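Side-chain contacts in LbaCas13a H328A (C2c2) (Lachnospiraceae bacterium NK4A179, PDB 5WLH), which binds a CRISPR guide RNA and, as a Cas13a-family nuclease, probably uses it to recognise and cut complementary RNA: residues 680-685 with 853-858; 1166-1171 with 1185-1190; 1214-1219 with 1223-1228. All coordinates share one frame; numbering follows the deposited sequence.

Interaction 1 of 3, residues 680-685 with 853-858; sequences KVFVRK and AFLEFI. With nucleotides of chain B.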
loop_
_atom_site.group_PDB
_atom_site.type_symbol
_atom_site.label_atom_id
_atom_site.label_comp_id
_atom_site.label_asym_id
_atom_site.label_seq_id
_atom_site.Cartn_x
_atom_site.Cartn_y
_atom_site.Cartn_z
ATOM N N LYS A 680 11.787 12.803 -13.413
ATOM C CA LYS A 680 11.423 13.881 -12.502
ATOM C C LYS A 680 12.509 14.940 -12.406
ATOM O O LYS A 680 12.197 16.126 -12.241
ATOM C CB LYS A 680 11.132 13.335 -11.101
ATOM C CG LYS A 680 9.916 12.409 -11.033
ATOM C CD LYS A 680 8.603 13.161 -10.955
ATOM C CE LYS A 680 7.441 12.239 -10.532
ATOM N NZ LYS A 680 7.556 11.613 -9.155
ATOM N N VAL A 681 13.775 14.534 -12.513
ATOM C CA VAL A 681 14.873 15.500 -12.515
ATOM C C VAL A 681 14.883 16.286 -13.819
ATOM O O VAL A 681 15.083 17.505 -13.824
ATOM C CB VAL A 681 16.212 14.775 -12.278
ATOM C CG1 VAL A 681 17.379 15.758 -12.364
ATOM C CG2 VAL A 681 16.214 14.104 -10.907
ATOM N N PHE A 682 14.661 15.603 -14.939
ATOM C CA PHE A 682 14.603 16.207 -16.269
ATOM C C PHE A 682 13.193 15.969 -16.794
ATOM O O PHE A 682 12.902 14.938 -17.409
ATOM C CB PHE A 682 15.671 15.622 -17.184
ATOM C CG PHE A 682 17.049 16.042 -16.810
ATOM C CD1 PHE A 682 17.586 17.225 -17.304
ATOM C CD2 PHE A 682 17.791 15.296 -15.919
ATOM C CE1 PHE A 682 18.856 17.630 -16.934
ATOM C CE2 PHE A 682 19.067 15.691 -15.551
ATOM C CZ PHE A 682 19.595 16.863 -16.054
ATOM N N VAL A 683 12.304 16.923 -16.517
ATOM C CA VAL A 683 10.923 16.807 -16.964
ATOM C C VAL A 683 10.887 16.902 -18.480
ATOM O O VAL A 683 11.449 17.836 -19.065
ATOM C CB VAL A 683 10.062 17.894 -16.309
ATOM C CG1 VAL A 683 8.658 17.845 -16.862
ATOM C CG2 VAL A 683 10.064 17.724 -14.800
ATOM N N ARG A 684 10.240 15.926 -19.127
ATOM C CA ARG A 684 10.292 15.870 -20.586
ATOM C C ARG A 684 9.779 17.163 -21.209
ATOM O O ARG A 684 10.400 17.702 -22.134
ATOM C CB ARG A 684 9.496 14.679 -21.112
ATOM C CG ARG A 684 9.565 14.520 -22.620
ATOM C CD ARG A 684 10.999 14.669 -23.164
ATOM N NE ARG A 684 11.009 14.489 -24.609
ATOM C CZ ARG A 684 10.787 15.471 -25.481
ATOM N NH1 ARG A 684 10.543 16.701 -25.052
ATOM N NH2 ARG A 684 10.798 15.218 -26.782
ATOM N N LYS A 685 8.661 17.686 -20.703
ATOM C CA LYS A 685 8.100 18.899 -21.291
ATOM C C LYS A 685 9.093 20.058 -21.266
ATOM O O LYS A 685 9.115 20.871 -22.194
ATOM C CB LYS A 685 6.807 19.276 -20.567
ATOM C CG LYS A 685 6.378 20.716 -20.774
ATOM C CD LYS A 685 5.304 21.134 -19.776
ATOM C CE LYS A 685 4.885 22.581 -20.018
ATOM N NZ LYS A 685 4.659 22.847 -21.468
ATOM N N ALA A 853 24.214 18.751 -11.013
ATOM C CA ALA A 853 25.320 17.802 -11.015
ATOM C C ALA A 853 25.364 17.005 -12.314
ATOM O O ALA A 853 26.451 16.708 -12.829
ATOM C CB ALA A 853 25.214 16.862 -9.808
ATOM N N PHE A 854 24.195 16.640 -12.854
ATOM C CA PHE A 854 24.166 15.860 -14.091
ATOM C C PHE A 854 24.671 16.685 -15.268
ATOM O O PHE A 854 25.453 16.199 -16.092
ATOM C CB PHE A 854 22.752 15.350 -14.375
ATOM C CG PHE A 854 22.655 14.482 -15.596
ATOM C CD1 PHE A 854 22.872 13.111 -15.509
ATOM C CD2 PHE A 854 22.353 15.033 -16.839
ATOM C CE1 PHE A 854 22.783 12.311 -16.632
ATOM C CE2 PHE A 854 22.249 14.241 -17.976
ATOM C CZ PHE A 854 22.464 12.860 -17.868
ATOM N N LEU A 855 24.212 17.926 -15.376
ATOM C CA LEU A 855 24.669 18.768 -16.476
ATOM C C LEU A 855 26.180 18.931 -16.441
ATOM O O LEU A 855 26.840 18.859 -17.483
ATOM C CB LEU A 855 23.966 20.125 -16.431
ATOM C CG LEU A 855 22.447 20.052 -16.633
ATOM C CD1 LEU A 855 21.765 21.362 -16.268
ATOM C CD2 LEU A 855 22.085 19.631 -18.049
ATOM N N GLU A 856 26.748 19.118 -15.246
ATOM C CA GLU A 856 28.198 19.247 -15.135
ATOM C C GLU A 856 28.896 17.937 -15.482
ATOM O O GLU A 856 29.959 17.942 -16.120
ATOM C CB GLU A 856 28.576 19.722 -13.729
ATOM C CG GLU A 856 30.067 19.696 -13.440
ATOM C CD GLU A 856 30.423 20.344 -12.114
ATOM O OE1 GLU A 856 30.980 21.464 -12.136
ATOM O OE2 GLU A 856 30.151 19.736 -11.054
ATOM N N PHE A 857 28.310 16.803 -15.072
ATOM C CA PHE A 857 28.842 15.491 -15.428
ATOM C C PHE A 857 28.913 15.313 -16.940
ATOM O O PHE A 857 29.893 14.766 -17.469
ATOM C CB PHE A 857 27.955 14.403 -14.802
ATOM C CG PHE A 857 28.365 12.996 -15.140
ATOM C CD1 PHE A 857 29.484 12.423 -14.550
ATOM C CD2 PHE A 857 27.613 12.231 -16.016
ATOM C CE1 PHE A 857 29.848 11.130 -14.835
ATOM C CE2 PHE A 857 27.978 10.926 -16.308
ATOM C CZ PHE A 857 29.105 10.380 -15.715
ATOM N N ILE A 858 27.861 15.729 -17.644
ATOM C CA ILE A 858 27.839 15.641 -19.102
ATOM C C ILE A 858 28.961 16.491 -19.696
ATOM O O ILE A 858 29.744 16.027 -20.536
ATOM C CB ILE A 858 26.458 16.072 -19.633
ATOM C CG1 ILE A 858 25.383 15.073 -19.192
ATOM C CG2 ILE A 858 26.474 16.204 -21.145
ATOM C CD1 ILE A 858 25.496 13.726 -19.856
ATOM P P G B 33 10.297 9.092 -8.188
ATOM O OP1 G B 33 11.298 10.067 -8.705
ATOM O OP2 G B 33 8.872 9.196 -8.628
ATOM O "O5'" G B 33 10.778 7.630 -8.554
ATOM C "C5'" G B 33 12.079 7.181 -8.206
ATOM C "C4'" G B 33 12.198 5.703 -8.456
ATOM O "O4'" G B 33 11.300 4.984 -7.550
ATOM C "C3'" G B 33 11.805 5.266 -9.870
ATOM O "O3'" G B 33 12.666 4.229 -10.300
ATOM C "C2'" G B 33 10.415 4.679 -9.661
ATOM O "O2'" G B 33 9.987 3.758 -10.639
ATOM C "C1'" G B 33 10.584 4.034 -8.300
ATOM N N9 G B 33 9.292 3.666 -7.707
ATOM C C8 G B 33 8.933 2.396 -7.309
ATOM N N7 G B 33 7.682 2.320 -6.930
ATOM C C5 G B 33 7.183 3.593 -7.137
ATOM C C6 G B 33 5.887 4.101 -6.909
ATOM O O6 G B 33 4.892 3.513 -6.461
ATOM N N1 G B 33 5.803 5.440 -7.236
ATOM C C2 G B 33 6.834 6.210 -7.718
ATOM N N2 G B 33 6.546 7.492 -7.967
ATOM N N3 G B 33 8.048 5.752 -7.937
ATOM C C4 G B 33 8.160 4.440 -7.629
ATOM P P C B 41 6.010 15.085 -15.529
ATOM O OP1 C B 41 6.514 14.616 -16.848
ATOM O OP2 C B 41 6.800 14.848 -14.305
ATOM O "O5'" C B 41 5.696 16.653 -15.531
ATOM C "C5'" C B 41 5.232 17.318 -16.703
ATOM C "C4'" C B 41 4.274 18.449 -16.384
ATOM O "O4'" C B 41 2.972 17.907 -16.041
ATOM C "C3'" C B 41 4.619 19.340 -15.199
ATOM O "O3'" C B 41 5.578 20.338 -15.504
ATOM C "C2'" C B 41 3.265 19.928 -14.830
ATOM O "O2'" C B 41 2.927 20.971 -15.730
ATOM C "C1'" C B 41 2.335 18.747 -15.106
ATOM N N1 C B 41 2.037 17.965 -13.889
ATOM C C2 C B 41 1.148 18.510 -12.962
ATOM O O2 C B 41 0.670 19.621 -13.212
ATOM N N3 C B 41 0.843 17.816 -11.838
ATOM C C4 C B 41 1.391 16.611 -11.635
ATOM N N4 C B 41 1.075 15.938 -10.518
ATOM C C5 C B 41 2.301 16.034 -12.574
ATOM C C6 C B 41 2.591 16.736 -13.679
#
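Phe682 meets Phe854 and Leu855 where the loop leaving helix 678-681 packs on helix 843-861, a helix-to-loop contact whose far side grips the guide RNA. The Phe682 ring stands obliquely to that of Phe854: the planes are 63° apart, the centroids 5.1 Å, and Phe682 CZ comes within 3.4 Å of Phe854 CD2. Leu855 reaches the rim instead, its CD2 lying near the ring plane 4.0 Å from Phe682 CE1. Phe678 and Leu690 also pack on the Phe682 ring, while Phe732 meets Phe854 edge-to-face, so the pair belongs to a wider aromatic and aliphatic core.

Two residues earlier, Lys680 heads for the RNA, and its chain can be followed atom by atom. CB already borders the phosphate of G33 of chain B, and CG lies 3.6 Å from OP1 of that nucleotide. A bend at chi2 (-82°) places CD beside a second phosphate, 4.2 Å from OP2 of C41 of chain B. CE follows 3.9 Å from OP2 of G33 of chain B, and a second bend at chi4 (62°) turns NZ onto that oxygen at 2.8 Å in a hydrogen bond. An alanine in place of Lys680 removes the ammonium group, and the phosphate of G33 of chain B would probably be left without this positive partner. Val683 packs against the other nucleotide, its CG1 resting 3.5 Å from O5' of C41 of chain B.

Interaction 2 of 3, residues 1166-1171 with 1185-1190; sequences RKINGA and PLYYVD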
loop_
_atom_site.group_PDB
_atom_site.type_symbol
_atom_site.label_atom_id
_atom_site.label_comp_id
_atom_site.label_asym_id
_atom_site.label_seq_id
_atom_site.Cartn_x
_atom_site.Cartn_y
_atom_site.Cartn_z
ATOM N N ARG A 1166 8.654 -39.765 10.219
ATOM C CA ARG A 1166 8.953 -38.516 10.901
ATOM C C ARG A 1166 8.013 -38.370 12.084
ATOM O O ARG A 1166 6.842 -38.749 12.005
ATOM C CB ARG A 1166 8.818 -37.305 9.961
ATOM C CG ARG A 1166 9.682 -36.140 10.389
ATOM C CD ARG A 1166 9.802 -35.041 9.329
ATOM N NE ARG A 1166 11.013 -34.259 9.554
ATOM C CZ ARG A 1166 11.233 -33.041 9.072
ATOM N NH1 ARG A 1166 10.320 -32.451 8.323
ATOM N NH2 ARG A 1166 12.378 -32.418 9.335
ATOM N N LYS A 1167 8.539 -37.839 13.174
ATOM C CA LYS A 1167 7.741 -37.491 14.334
ATOM C C LYS A 1167 7.690 -35.977 14.415
ATOM O O LYS A 1167 8.733 -35.318 14.355
ATOM C CB LYS A 1167 8.318 -38.082 15.622
ATOM C CG LYS A 1167 7.371 -37.975 16.813
ATOM C CD LYS A 1167 8.021 -38.468 18.089
ATOM C CE LYS A 1167 6.979 -38.762 19.158
ATOM N NZ LYS A 1167 7.617 -39.185 20.439
ATOM N N ILE A 1168 6.478 -35.442 14.554
ATOM C CA ILE A 1168 6.213 -34.006 14.538
ATOM C C ILE A 1168 5.566 -33.645 15.863
ATOM O O ILE A 1168 4.415 -34.025 16.114
ATOM C CB ILE A 1168 5.289 -33.606 13.380
ATOM C CG1 ILE A 1168 5.661 -34.341 12.089
ATOM C CG2 ILE A 1168 5.271 -32.083 13.197
ATOM C CD1 ILE A 1168 6.911 -33.836 11.444
ATOM N N ASN A 1169 6.291 -32.909 16.699
ATOM C CA ASN A 1169 5.757 -32.338 17.923
ATOM C C ASN A 1169 5.269 -30.925 17.625
ATOM O O ASN A 1169 5.927 -30.178 16.898
ATOM C CB ASN A 1169 6.833 -32.317 19.009
ATOM C CG ASN A 1169 7.384 -33.726 19.313
ATOM O OD1 ASN A 1169 6.689 -34.556 19.894
ATOM N ND2 ASN A 1169 8.619 -33.991 18.901
ATOM N N GLY A 1170 4.111 -30.568 18.167
ATOM C CA GLY A 1170 3.440 -29.363 17.678
ATOM C C GLY A 1170 2.799 -29.591 16.324
ATOM O O GLY A 1170 2.802 -28.686 15.468
ATOM N N ALA A 1171 2.237 -30.784 16.120
ATOM C CA ALA A 1171 1.801 -31.227 14.800
ATOM C C ALA A 1171 0.811 -30.261 14.176
ATOM O O ALA A 1171 0.917 -29.958 12.983
ATOM C CB ALA A 1171 1.162 -32.615 14.888
ATOM N N PRO A 1185 5.723 -30.882 3.062
ATOM C CA PRO A 1185 4.812 -32.041 3.066
ATOM C C PRO A 1185 3.720 -31.939 4.119
ATOM O O PRO A 1185 3.921 -31.404 5.211
ATOM C CB PRO A 1185 5.750 -33.211 3.384
ATOM C CG PRO A 1185 7.088 -32.773 2.865
ATOM C CD PRO A 1185 7.138 -31.291 3.141
ATOM N N LEU A 1186 2.575 -32.550 3.811
ATOM C CA LEU A 1186 1.487 -32.671 4.763
ATOM C C LEU A 1186 1.233 -34.158 5.010
ATOM O O LEU A 1186 1.334 -34.971 4.080
ATOM C CB LEU A 1186 0.235 -31.979 4.237
ATOM C CG LEU A 1186 -0.757 -31.494 5.292
ATOM C CD1 LEU A 1186 -1.356 -30.161 4.877
ATOM C CD2 LEU A 1186 -1.844 -32.543 5.493
ATOM N N TYR A 1187 0.973 -34.506 6.265
ATOM C CA TYR A 1187 0.703 -35.882 6.677
ATOM C C TYR A 1187 -0.799 -36.049 6.799
ATOM O O TYR A 1187 -1.466 -35.213 7.414
ATOM C CB TYR A 1187 1.365 -36.202 8.014
ATOM C CG TYR A 1187 2.860 -36.061 7.966
ATOM C CD1 TYR A 1187 3.456 -34.821 8.130
ATOM C CD2 TYR A 1187 3.672 -37.155 7.716
ATOM C CE1 TYR A 1187 4.819 -34.675 8.073
ATOM C CE2 TYR A 1187 5.047 -37.027 7.657
ATOM C CZ TYR A 1187 5.617 -35.772 7.819
ATOM O OH TYR A 1187 6.976 -35.603 7.750
ATOM N N TYR A 1188 -1.334 -37.110 6.208
ATOM C CA TYR A 1188 -2.784 -37.254 6.200
ATOM C C TYR A 1188 -3.125 -38.699 5.882
ATOM O O TYR A 1188 -2.263 -39.485 5.483
ATOM C CB TYR A 1188 -3.447 -36.329 5.180
ATOM C CG TYR A 1188 -3.023 -36.579 3.762
ATOM C CD1 TYR A 1188 -1.828 -36.054 3.263
ATOM C CD2 TYR A 1188 -3.811 -37.341 2.914
ATOM C CE1 TYR A 1188 -1.439 -36.301 1.966
ATOM C CE2 TYR A 1188 -3.444 -37.572 1.613
ATOM C CZ TYR A 1188 -2.246 -37.056 1.145
ATOM O OH TYR A 1188 -1.871 -37.305 -0.159
ATOM N N VAL A 1189 -4.398 -39.034 6.054
ATOM C CA VAL A 1189 -4.896 -40.358 5.700
ATOM C C VAL A 1189 -5.503 -40.242 4.315
ATOM O O VAL A 1189 -6.461 -39.478 4.093
ATOM C CB VAL A 1189 -5.903 -40.889 6.731
ATOM C CG1 VAL A 1189 -6.434 -42.270 6.282
ATOM C CG2 VAL A 1189 -5.238 -41.013 8.072
ATOM N N ASP A 1190 -4.916 -40.971 3.373
ATOM C CA ASP A 1190 -5.295 -40.844 1.980
ATOM C C ASP A 1190 -6.726 -41.312 1.755
ATOM O O ASP A 1190 -7.181 -42.281 2.366
ATOM C CB ASP A 1190 -4.347 -41.647 1.096
ATOM C CG ASP A 1190 -4.766 -41.624 -0.345
ATOM O OD1 ASP A 1190 -4.689 -40.536 -0.956
ATOM O OD2 ASP A 1190 -5.195 -42.681 -0.862
HETATM O O HOH W 1 8.003 -33.133 7.040
#
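Tyr1187 spans the space between two strands, its phenol end pressed against Arg1166 and Ile1168. The setting is a strand-helix-strand unit: strand 1166-1169 leads into helix 1171-1180, and the chain returns as strand 1187-1189, the two strands belonging to separate sheets. The tight part lies along the aliphatic stem of Arg1166, which passes the tyrosine at roughly a right angle. Both Arg1166 CB and Arg1166 CD come within 3.3 Å of Tyr1187 OH. With CG anti to the backbone N (chi1 -154°) and the chain extended as far as NE, the stem runs past the hydroxyl and carries the guanidinium beyond it. Ile1168 and Tyr1187 point toward each other from opposite directions at a looser 4.1 Å, Ile1168 CD1 to Tyr1187 CE1, while Tyr1160 and Val1198 also pack on the tyrosine.

The looser side is polar and hydrated. Here the guanidinium plane is turned 45° from the phenol ring, and the two polar groups are joined through a water molecule. Lys468 O, just before strand 470-472 of the same sheet, accepts from Arg1166 NE. Arg1166 NH1 meanwhile donates to the water, 2.7 Å away in the guanidinium plane, and the same water oxygen lies 2.8 Å from Tyr1187 OH.

Interaction 3 of 3, residues 1214-1219 with 1223-1228; sequences RYAKSF and SDCYAS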
loop_
_atom_site.group_PDB
_atom_site.type_symbol
_atom_site.label_atom_id
_atom_site.label_comp_id
_atom_site.label_asym_id
_atom_site.label_seq_id
_atom_site.Cartn_x
_atom_site.Cartn_y
_atom_site.Cartn_z
ATOM N N ARG A 1214 -8.307 -34.377 6.162
ATOM C CA ARG A 1214 -8.117 -35.804 6.398
ATOM C C ARG A 1214 -7.112 -36.081 7.507
ATOM O O ARG A 1214 -7.171 -37.146 8.131
ATOM C CB ARG A 1214 -7.697 -36.513 5.104
ATOM C CG ARG A 1214 -8.670 -36.224 3.976
ATOM C CD ARG A 1214 -9.606 -37.390 3.676
ATOM N NE ARG A 1214 -8.986 -38.694 3.880
ATOM C CZ ARG A 1214 -9.501 -39.672 4.620
ATOM N NH1 ARG A 1214 -10.645 -39.511 5.268
ATOM N NH2 ARG A 1214 -8.853 -40.819 4.723
ATOM N N TYR A 1215 -6.213 -35.140 7.785
ATOM C CA TYR A 1215 -5.402 -35.207 8.990
ATOM C C TYR A 1215 -6.253 -34.999 10.233
ATOM O O TYR A 1215 -6.188 -35.779 11.187
ATOM C CB TYR A 1215 -4.290 -34.158 8.924
ATOM C CG TYR A 1215 -3.800 -33.663 10.269
ATOM C CD1 TYR A 1215 -3.114 -34.504 11.137
ATOM C CD2 TYR A 1215 -3.998 -32.340 10.658
ATOM C CE1 TYR A 1215 -2.662 -34.061 12.342
ATOM C CE2 TYR A 1215 -3.549 -31.883 11.863
ATOM C CZ TYR A 1215 -2.879 -32.734 12.706
ATOM O OH TYR A 1215 -2.431 -32.276 13.913
ATOM N N ALA A 1216 -7.044 -33.938 10.245
ATOM C CA ALA A 1216 -7.824 -33.601 11.423
ATOM C C ALA A 1216 -9.019 -34.517 11.610
ATOM O O ALA A 1216 -9.618 -34.512 12.685
ATOM C CB ALA A 1216 -8.308 -32.156 11.325
ATOM N N LYS A 1217 -9.357 -35.298 10.590
ATOM C CA LYS A 1217 -10.656 -35.952 10.482
ATOM C C LYS A 1217 -10.942 -36.877 11.649
ATOM O O LYS A 1217 -12.110 -37.147 11.949
ATOM C CB LYS A 1217 -10.721 -36.721 9.177
ATOM C CG LYS A 1217 -12.095 -36.911 8.646
ATOM C CD LYS A 1217 -12.099 -36.663 7.181
ATOM C CE LYS A 1217 -13.042 -37.598 6.523
ATOM N NZ LYS A 1217 -14.353 -37.473 7.211
ATOM N N SER A 1218 -9.899 -37.377 12.296
ATOM C CA SER A 1218 -10.056 -38.229 13.459
ATOM C C SER A 1218 -10.604 -37.475 14.669
ATOM O O SER A 1218 -11.199 -38.102 15.557
ATOM C CB SER A 1218 -8.701 -38.843 13.776
ATOM O OG SER A 1218 -7.668 -37.912 13.467
ATOM N N PHE A 1219 -10.436 -36.148 14.708
ATOM C CA PHE A 1219 -10.685 -35.378 15.922
ATOM C C PHE A 1219 -12.146 -35.496 16.343
ATOM O O PHE A 1219 -13.064 -35.352 15.527
ATOM C CB PHE A 1219 -10.304 -33.905 15.711
ATOM C CG PHE A 1219 -8.810 -33.657 15.503
ATOM C CD1 PHE A 1219 -7.855 -34.594 15.879
ATOM C CD2 PHE A 1219 -8.368 -32.464 14.936
ATOM C CE1 PHE A 1219 -6.499 -34.347 15.685
ATOM C CE2 PHE A 1219 -7.009 -32.214 14.736
ATOM C CZ PHE A 1219 -6.076 -33.161 15.107
ATOM N N SER A 1223 -16.077 -31.007 14.318
ATOM C CA SER A 1223 -16.332 -31.531 12.987
ATOM C C SER A 1223 -15.504 -30.844 11.909
ATOM O O SER A 1223 -15.456 -31.349 10.781
ATOM C CB SER A 1223 -17.824 -31.415 12.639
ATOM O OG SER A 1223 -18.605 -32.260 13.465
ATOM N N ASP A 1224 -14.848 -29.719 12.221
ATOM C CA ASP A 1224 -14.042 -28.992 11.232
ATOM C C ASP A 1224 -12.952 -28.220 11.985
ATOM O O ASP A 1224 -13.126 -27.047 12.328
ATOM C CB ASP A 1224 -14.901 -28.067 10.379
ATOM C CG ASP A 1224 -14.136 -27.470 9.198
ATOM O OD1 ASP A 1224 -12.892 -27.394 9.265
ATOM O OD2 ASP A 1224 -14.770 -27.094 8.188
ATOM N N CYS A 1225 -11.814 -28.888 12.198
ATOM C CA CYS A 1225 -10.689 -28.261 12.882
ATOM C C CYS A 1225 -10.140 -27.077 12.087
ATOM O O CYS A 1225 -9.736 -26.063 12.667
ATOM C CB CYS A 1225 -9.589 -29.296 13.120
ATOM S SG CYS A 1225 -8.092 -28.635 13.891
ATOM N N TYR A 1226 -10.097 -27.197 10.761
ATOM C CA TYR A 1226 -9.590 -26.100 9.932
ATOM C C TYR A 1226 -10.343 -24.809 10.217
ATOM O O TYR A 1226 -9.744 -23.724 10.303
ATOM C CB TYR A 1226 -9.725 -26.484 8.461
ATOM C CG TYR A 1226 -9.417 -25.405 7.457
ATOM C CD1 TYR A 1226 -10.401 -24.504 7.057
ATOM C CD2 TYR A 1226 -8.153 -25.306 6.874
ATOM C CE1 TYR A 1226 -10.138 -23.533 6.140
ATOM C CE2 TYR A 1226 -7.882 -24.326 5.935
ATOM C CZ TYR A 1226 -8.888 -23.443 5.578
ATOM O OH TYR A 1226 -8.661 -22.465 4.648
ATOM N N ALA A 1227 -11.655 -24.912 10.372
ATOM C CA ALA A 1227 -12.521 -23.766 10.592
ATOM C C ALA A 1227 -12.668 -23.394 12.062
ATOM O O ALA A 1227 -13.441 -22.480 12.375
ATOM C CB ALA A 1227 -13.908 -24.036 9.985
ATOM N N SER A 1228 -11.970 -24.078 12.975
ATOM C CA SER A 1228 -12.128 -23.772 14.391
ATOM C C SER A 1228 -11.679 -22.345 14.663
ATOM O O SER A 1228 -10.612 -21.921 14.208
ATOM C CB SER A 1228 -11.337 -24.754 15.256
ATOM O OG SER A 1228 -11.708 -24.617 16.619
#
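Cys1225 faces both Ala1216 and Phe1219, bringing together two type I beta turns in the connection that follows helix 1205-1216. Apolar packing comes first: Ala1216 CB and Cys1225 CB touch at 3.6 Å. On the same side of the contact the Phe1219 ring folds back over its own turn, with Ala1216 CA 3.6 Å above one face and displaced toward the rim.

The second kind is a sulfur-aromatic contact. Since Cys1225 SG is anti to its own backbone nitrogen (chi1 177°), the thiol reaches the ring edge, 82° off the ring normal, with SG 3.8 Å from Phe1219 CE2. Ile1172 and His1141 touch the cysteine as well.

Hydrogen bonds run within each segment rather than between the two. Phe1219 N bonds to Ala1216 O at 2.7 Å, and Ser1228 N to Cys1225 O at 3.0 Å. Asp1224 forms an Asx motif, its OD1 accepting from Ala1227 N at 3.0 Å. That N-H arrives from above the carboxylate, 61° out of its plane, while OD2 has an outside partner in the hydroxyl of Tyr1213.

Each turn thus closes with its own i to i+3 backbone bond, the second helped by Asp1224. The buried interface between them is apolar, with the thiol at the ring edge, and probably depends on close packing of small groups.

The three contacts form a remote one and a connected pair. Interaction 1 lies across the chain's centre from the others, about 60 Å from interaction 2 and 63 Å from interaction 3 between centres. It touches the guide RNA directly, whereas the nearest atom of interaction 3 is about 8 Å from the nucleic acid and that of interaction 2 about 23 Å. Interactions 2 and 3, with centres 14 Å apart, share a seam: Arg1214 donates from NE to Val1189 O at 2.7 Å and more weakly from NH2 to Asp1190 O, while Tyr1215 CB packs 3.4 Å from Tyr1187 O. Helix 1171-1180, which joins the two segments of interaction 2, also touches Cys1225 of interaction 3.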